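Local structure of apical membrane antigen AMA1 (Toxoplasma gondii ME49, 4YIV) at residues L247-T250 with D254-I257; F302-V305 with G311-A314; K88-K91 with L97-G100. The protein plays an essential part in host cell invasion as a microneme protein of the moving junction, the ring formed between the membranes of parasite and host cell. All blocks are in the same frame, centred on the assembly; numbering follows the deposited sequence.

Overall arrangement
This chain is the ectodomain piece of AMA1, engineered to lack the DII loop. Contacts 1 and 2 touch one another and reach the same five-stranded antiparallel sheet: contact 2 is the pairing of two strands within it, and contact 1 is the turn leading to its outermost strand 256-259, its T250 and I257 packing on Y304 of contact 2. Contact 3 lies about 44 Å from contact 2, centre to centre, where helix 87-93 meets an irregular loop. Contact 2, with four of its seven touching residues buried, depends on backbone bonds; contacts 1 and 3, each with one buried among four, are more peripheral, resting on a threonine-to-carbonyl bond and a leucine-tyrosine CH-pi contact.

Contact 1 (L247-T250 with D254-I257); sequences LDYT and DTVI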
loop_
_atom_site.group_PDB
_atom_site.type_symbol
_atom_site.label_atom_id
_atom_site.label_comp_id
_atom_site.label_asym_id
_atom_site.label_seq_id
_atom_site.Cartn_x
_atom_site.Cartn_y
_atom_site.Cartn_z
ATOM N N LEU A 247 -0.469 -25.260 2.670
ATOM C CA LEU A 247 -1.366 -24.976 3.791
ATOM C C LEU A 247 -1.841 -23.527 3.705
ATOM O O LEU A 247 -1.035 -22.589 3.825
ATOM C CB LEU A 247 -0.679 -25.197 5.135
ATOM C CG LEU A 247 0.053 -26.512 5.431
ATOM C CD1 LEU A 247 0.176 -26.690 6.917
ATOM C CD2 LEU A 247 -0.655 -27.674 4.845
ATOM N N ASP A 248 -3.132 -23.331 3.509
ATOM C CA ASP A 248 -3.625 -21.969 3.529
ATOM C C ASP A 248 -3.595 -21.511 4.976
ATOM O O ASP A 248 -3.446 -22.324 5.880
ATOM C CB ASP A 248 -5.018 -21.827 2.932
ATOM C CG ASP A 248 -6.120 -22.457 3.779
ATOM O OD1 ASP A 248 -6.470 -21.918 4.856
ATOM O OD2 ASP A 248 -6.702 -23.463 3.323
ATOM N N TYR A 249 -3.757 -20.207 5.188
ATOM C CA TYR A 249 -3.521 -19.643 6.499
ATOM C C TYR A 249 -4.408 -20.232 7.604
ATOM O O TYR A 249 -4.016 -20.216 8.770
ATOM C CB TYR A 249 -3.722 -18.142 6.458
ATOM C CG TYR A 249 -2.717 -17.343 5.654
ATOM C CD1 TYR A 249 -1.430 -17.806 5.408
ATOM C CD2 TYR A 249 -3.064 -16.079 5.177
ATOM C CE1 TYR A 249 -0.543 -17.065 4.699
ATOM C CE2 TYR A 249 -2.175 -15.327 4.478
ATOM C CZ TYR A 249 -0.934 -15.812 4.229
ATOM O OH TYR A 249 -0.071 -15.010 3.530
ATOM N N THR A 250 -5.596 -20.728 7.273
ATOM C CA THR A 250 -6.489 -21.204 8.322
ATOM C C THR A 250 -5.905 -22.433 9.034
ATOM O O THR A 250 -6.395 -22.825 10.083
ATOM C CB THR A 250 -7.888 -21.557 7.799
ATOM O OG1 THR A 250 -7.804 -22.641 6.861
ATOM C CG2 THR A 250 -8.553 -20.345 7.181
ATOM N N ASP A 254 -0.546 -19.414 14.153
ATOM C CA ASP A 254 -0.468 -17.987 14.456
ATOM C C ASP A 254 -1.369 -17.141 13.539
ATOM O O ASP A 254 -1.290 -15.915 13.536
ATOM C CB ASP A 254 0.978 -17.504 14.361
ATOM C CG ASP A 254 1.551 -17.639 12.960
ATOM O OD1 ASP A 254 1.126 -18.554 12.213
ATOM O OD2 ASP A 254 2.436 -16.827 12.605
ATOM N N THR A 255 -2.235 -17.783 12.767
ATOM C CA THR A 255 -3.213 -17.026 11.994
ATOM C C THR A 255 -4.340 -16.457 12.851
ATOM O O THR A 255 -4.889 -17.114 13.718
ATOM C CB THR A 255 -3.803 -17.908 10.864
ATOM O OG1 THR A 255 -2.723 -18.276 9.995
ATOM C CG2 THR A 255 -4.868 -17.135 10.079
ATOM N N VAL A 256 -4.657 -15.191 12.620
ATOM C CA VAL A 256 -5.786 -14.566 13.218
ATOM C C VAL A 256 -6.966 -14.787 12.277
ATOM O O VAL A 256 -6.906 -14.406 11.101
ATOM C CB VAL A 256 -5.538 -13.038 13.451
ATOM C CG1 VAL A 256 -6.771 -12.360 14.004
ATOM C CG2 VAL A 256 -4.339 -12.824 14.389
ATOM N N ILE A 257 -8.054 -15.338 12.801
ATOM C CA ILE A 257 -9.297 -15.490 12.030
ATOM C C ILE A 257 -10.415 -14.683 12.664
ATOM O O ILE A 257 -10.696 -14.857 13.837
ATOM C CB ILE A 257 -9.731 -16.988 11.942
ATOM C CG1 ILE A 257 -8.659 -17.814 11.233
ATOM C CG2 ILE A 257 -11.098 -17.120 11.240
ATOM C CD1 ILE A 257 -8.902 -19.296 11.241
#
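T255 swings its OG1 to the side opposite its own carbonyl carbon, next to its backbone N (chi1 -62°), and this rotation brings the hydroxyl to the backbone O of Y249. T255 OG1 donates to that O over a short 2.6 Å. The approach is bent, with an angle of 127° at the carbonyl oxygen, and the hydroxyl stands 31° out of the carbonyl plane. Threonine suits the place because its second branch is useful too: CG2 packs against CB of Y249 at 3.9 Å. Of the tyrosine side chain it is CB that comes nearest to 254-257. With CG trans to its carbonyl carbon, the ring leads away from T255 to pack on F238, Y300, S316 and P320, and its OH makes a weak hydrogen bond to the O of Q318. An apolar touch completes the contact, where CG2 of T250 lies 4.2 Å from CD1 of I257; both side chains also rest on Y304 of strand 300-305.

Y249 sits in a turn closed by D248. The aspartate OD1 accepts twice from T250: from the backbone N at 2.8 Å, which makes an Asx turn, and from OG1 at 2.5 Å, on the syn side of the carboxylate. Two donors from one residue would restrict the rotation of the aspartate and hold the threonine hydroxyl in place. The other oxygen, OD2, has a long, weak ion pair with R237. The whole is an Asx turn running into a 3-10 segment, which carries the chain from edge strand 245-248 of the three-stranded sheet to edge strand 256-259 of the five-stranded one, an arrangement consistent with the PAN fold to which this family is assigned.

Contact 2 (F302-V305 with G311-A314); sequences FYYV and GKCA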
loop_
_atom_site.group_PDB
_atom_site.type_symbol
_atom_site.label_atom_id
_atom_site.label_comp_id
_atom_site.label_asym_id
_atom_site.label_seq_id
_atom_site.Cartn_x
_atom_site.Cartn_y
_atom_site.Cartn_z
ATOM N N PHE A 302 -7.000 -13.297 3.638
ATOM C CA PHE A 302 -8.093 -13.578 2.707
ATOM C C PHE A 302 -9.442 -13.712 3.337
ATOM O O PHE A 302 -9.613 -14.127 4.485
ATOM C CB PHE A 302 -7.810 -14.844 1.870
ATOM C CG PHE A 302 -7.511 -16.097 2.674
ATOM C CD1 PHE A 302 -8.539 -16.921 3.145
ATOM C CD2 PHE A 302 -6.189 -16.463 2.936
ATOM C CE1 PHE A 302 -8.235 -18.102 3.855
ATOM C CE2 PHE A 302 -5.885 -17.638 3.625
ATOM C CZ PHE A 302 -6.911 -18.452 4.082
ATOM N N TYR A 303 -10.409 -13.302 2.533
ATOM C CA TYR A 303 -11.790 -13.548 2.797
ATOM C C TYR A 303 -12.134 -14.964 2.353
ATOM O O TYR A 303 -11.642 -15.432 1.324
ATOM C CB TYR A 303 -12.622 -12.535 2.057
ATOM C CG TYR A 303 -14.071 -12.811 2.173
ATOM C CD1 TYR A 303 -14.695 -13.655 1.269
ATOM C CD2 TYR A 303 -14.825 -12.240 3.182
ATOM C CE1 TYR A 303 -16.021 -13.925 1.362
ATOM C CE2 TYR A 303 -16.168 -12.517 3.288
ATOM C CZ TYR A 303 -16.755 -13.357 2.357
ATOM O OH TYR A 303 -18.089 -13.663 2.408
ATOM N N TYR A 304 -12.948 -15.655 3.141
ATOM C CA TYR A 304 -13.458 -16.967 2.765
ATOM C C TYR A 304 -14.759 -17.183 3.514
ATOM O O TYR A 304 -15.134 -16.375 4.352
ATOM C CB TYR A 304 -12.456 -18.083 3.074
ATOM C CG TYR A 304 -12.219 -18.332 4.558
ATOM C CD1 TYR A 304 -11.481 -17.444 5.328
ATOM C CD2 TYR A 304 -12.732 -19.454 5.174
ATOM C CE1 TYR A 304 -11.269 -17.667 6.672
ATOM C CE2 TYR A 304 -12.529 -19.698 6.515
ATOM C CZ TYR A 304 -11.798 -18.809 7.265
ATOM O OH TYR A 304 -11.596 -19.063 8.603
ATOM N N VAL A 305 -15.445 -18.274 3.189
ATOM C CA VAL A 305 -16.722 -18.589 3.793
ATOM C C VAL A 305 -16.555 -19.889 4.555
ATOM O O VAL A 305 -16.101 -20.892 4.009
ATOM C CB VAL A 305 -17.832 -18.710 2.749
ATOM C CG1 VAL A 305 -19.147 -19.115 3.419
ATOM C CG2 VAL A 305 -17.995 -17.384 2.027
ATOM N N GLY A 311 -18.999 -15.369 6.718
ATOM C CA GLY A 311 -17.829 -14.772 6.089
ATOM C C GLY A 311 -16.740 -14.609 7.144
ATOM O O GLY A 311 -17.029 -14.166 8.256
ATOM N N LYS A 312 -15.506 -14.972 6.809
ATOM C CA LYS A 312 -14.378 -14.821 7.738
ATOM C C LYS A 312 -13.147 -14.233 7.049
ATOM O O LYS A 312 -13.026 -14.256 5.821
ATOM C CB LYS A 312 -14.047 -16.170 8.387
ATOM C CG LYS A 312 -15.167 -16.588 9.353
ATOM C CD LYS A 312 -14.830 -17.818 10.141
ATOM C CE LYS A 312 -15.898 -18.111 11.199
ATOM N NZ LYS A 312 -15.481 -19.295 12.000
ATOM N N CYS A 313 -12.249 -13.712 7.848
ATOM C CA CYS A 313 -11.047 -13.121 7.355
ATOM C C CYS A 313 -9.868 -13.725 8.054
ATOM O O CYS A 313 -9.782 -13.642 9.230
ATOM C CB CYS A 313 -11.062 -11.622 7.565
ATOM S SG CYS A 313 -9.660 -10.772 6.857
ATOM N N ALA A 314 -8.986 -14.348 7.301
ATOM C CA ALA A 314 -7.780 -14.947 7.856
ATOM C C ALA A 314 -6.595 -14.071 7.581
ATOM O O ALA A 314 -6.298 -13.780 6.418
ATOM C CB ALA A 314 -7.540 -16.310 7.285
#
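F302-V305 and G311-A314 run antiparallel, their N-to-C directions 146° apart, with F302-A314 and Y304-K312 as hydrogen-bonded pairs and Y303-C313 and V305-G311 as non-hydrogen-bonded ones. Each hydrogen-bonded pair is joined twice, for example by A314 N to F302 O at 2.9 Å and by K312 N to Y304 O, also 2.9 Å. Between them, CA of Y303 sends its hydrogen toward K312 O. On the face bearing F302, Y304, K312 and A314, the small A314 lets the aromatic ring come close: its CB sits 4.0 Å from the centroid of the F302 ring, a CH-pi contact over the face, offset toward the rim. These strands form a beta hairpin inside the five-stranded sheet, flanked by strands 329-333 and 256-259. The Y304 ring, its CG between backbone N and carbonyl carbon (chi1 68°), lies aslant to the K312 chain, CE1 3.6 Å from the lysine CB, while the long aliphatic chain carries NZ on to weak, long ion pairs with D306 and E310. On the other face G311, having no side chain, lets the Y303 OH pass 3.9 Å from its CA, and C313 SG forms a disulfide with C266 of helix 263-272.

Contact 3 (K88-K91 with L97-G100); sequences KEYK and LPGG
Y90 presents one ring face to L97, and the leucine's CD2 stands over the middle of it. The methyl carbon is 3.5 Å from the ring centroid and only 4° off the ring normal, a nearly ideal CH-pi contact. It joins helix 87-93 to the irregular loop that follows it, so the chain packs back on its own helix after a short connection. The ring reaches the loop because CG is anti to the backbone N (chi1 -178°), while the leucine, with CG set beside its own N, sends one branch onto the aromatic face. The two side chains cross obliquely; all six ring carbons lie at similar distances from CD2, as expected when a methyl is centred.

P98 meets the tyrosine at about a right angle, its CD 4.0 Å from CD1 of Y90. A rigid proline ring offers apolar carbon here, packing beside the leucine and also resting on Y76. The polar end of the tyrosine is served elsewhere: its OH is hydrogen-bonded to OD1 of N95 in the connection, which helps fix where the ring lies. E89, at the margin, turns OE2 back to accept from the backbone N of T86, just before the helix, where a carboxylate would probably be favoured by the helix end. On the backbone side, the CG of P98 lies 3.9 Å from the O of E89.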
loop_
_atom_site.group_PDB
_atom_site.type_symbol
_atom_site.label_atom_id
_atom_site.label_comp_id
_atom_site.label_asym_id
_atom_site.label_seq_id
_atom_site.Cartn_x
_atom_site.Cartn_y
_atom_site.Cartn_z
ATOM N N LYS A 88 -0.582 33.240 7.620
ATOM C CA LYS A 88 -1.773 34.065 7.751
ATOM C C LYS A 88 -3.031 33.222 7.937
ATOM O O LYS A 88 -3.917 33.584 8.703
ATOM C CB LYS A 88 -1.932 34.980 6.528
ATOM C CG LYS A 88 -3.237 35.767 6.538
ATOM C CD LYS A 88 -3.154 37.027 5.678
ATOM C CE LYS A 88 -4.510 37.744 5.631
ATOM N NZ LYS A 88 -4.517 38.905 4.691
ATOM N N GLU A 89 -3.120 32.091 7.250
ATOM C CA GLU A 89 -4.276 31.216 7.435
ATOM C C GLU A 89 -4.323 30.640 8.848
ATOM O O GLU A 89 -5.400 30.465 9.429
ATOM C CB GLU A 89 -4.255 30.090 6.402
ATOM C CG GLU A 89 -4.611 30.605 5.042
ATOM C CD GLU A 89 -4.301 29.631 3.913
ATOM O OE1 GLU A 89 -4.936 29.746 2.844
ATOM O OE2 GLU A 89 -3.408 28.776 4.083
ATOM N N TYR A 90 -3.150 30.344 9.392
ATOM C CA TYR A 90 -3.044 29.781 10.740
ATOM C C TYR A 90 -3.424 30.847 11.773
ATOM O O TYR A 90 -4.124 30.576 12.752
ATOM C CB TYR A 90 -1.642 29.304 10.977
ATOM C CG TYR A 90 -1.365 28.664 12.296
ATOM C CD1 TYR A 90 -2.353 28.022 13.036
ATOM C CD2 TYR A 90 -0.072 28.684 12.800
ATOM C CE1 TYR A 90 -2.039 27.426 14.259
ATOM C CE2 TYR A 90 0.247 28.093 13.993
ATOM C CZ TYR A 90 -0.729 27.462 14.723
ATOM O OH TYR A 90 -0.369 26.895 15.936
ATOM N N LYS A 91 -2.944 32.061 11.562
ATOM C CA LYS A 91 -3.340 33.143 12.459
ATOM C C LYS A 91 -4.855 33.322 12.404
ATOM O O LYS A 91 -5.478 33.468 13.442
ATOM C CB LYS A 91 -2.621 34.441 12.125
ATOM C CG LYS A 91 -1.524 34.758 13.135
ATOM C CD LYS A 91 -0.330 35.442 12.485
ATOM C CE LYS A 91 0.902 35.407 13.382
ATOM N NZ LYS A 91 2.087 36.016 12.698
ATOM N N LEU A 97 -3.541 23.778 13.446
ATOM C CA LEU A 97 -3.220 24.125 12.072
ATOM C C LEU A 97 -4.378 23.747 11.176
ATOM O O LEU A 97 -4.934 22.650 11.296
ATOM C CB LEU A 97 -1.946 23.405 11.622
ATOM C CG LEU A 97 -0.668 23.857 12.321
ATOM C CD1 LEU A 97 0.374 22.764 12.216
ATOM C CD2 LEU A 97 -0.157 25.159 11.716
ATOM N N PRO A 98 -4.794 24.667 10.297
ATOM C CA PRO A 98 -5.801 24.287 9.320
ATOM C C PRO A 98 -5.121 23.641 8.082
ATOM O O PRO A 98 -3.924 23.326 8.116
ATOM C CB PRO A 98 -6.467 25.630 8.976
ATOM C CG PRO A 98 -5.321 26.624 9.090
ATOM C CD PRO A 98 -4.380 26.080 10.155
ATOM N N GLY A 99 -5.881 23.447 7.019
ATOM C CA GLY A 99 -5.314 22.977 5.755
ATOM C C GLY A 99 -5.001 21.482 5.782
ATOM O O GLY A 99 -5.596 20.712 6.556
ATOM N N GLY A 100 -4.067 21.059 4.927
ATOM C CA GLY A 100 -3.705 19.653 4.849
ATOM C C GLY A 100 -2.215 19.464 4.713
ATOM O O GLY A 100 -1.409 20.195 5.325
#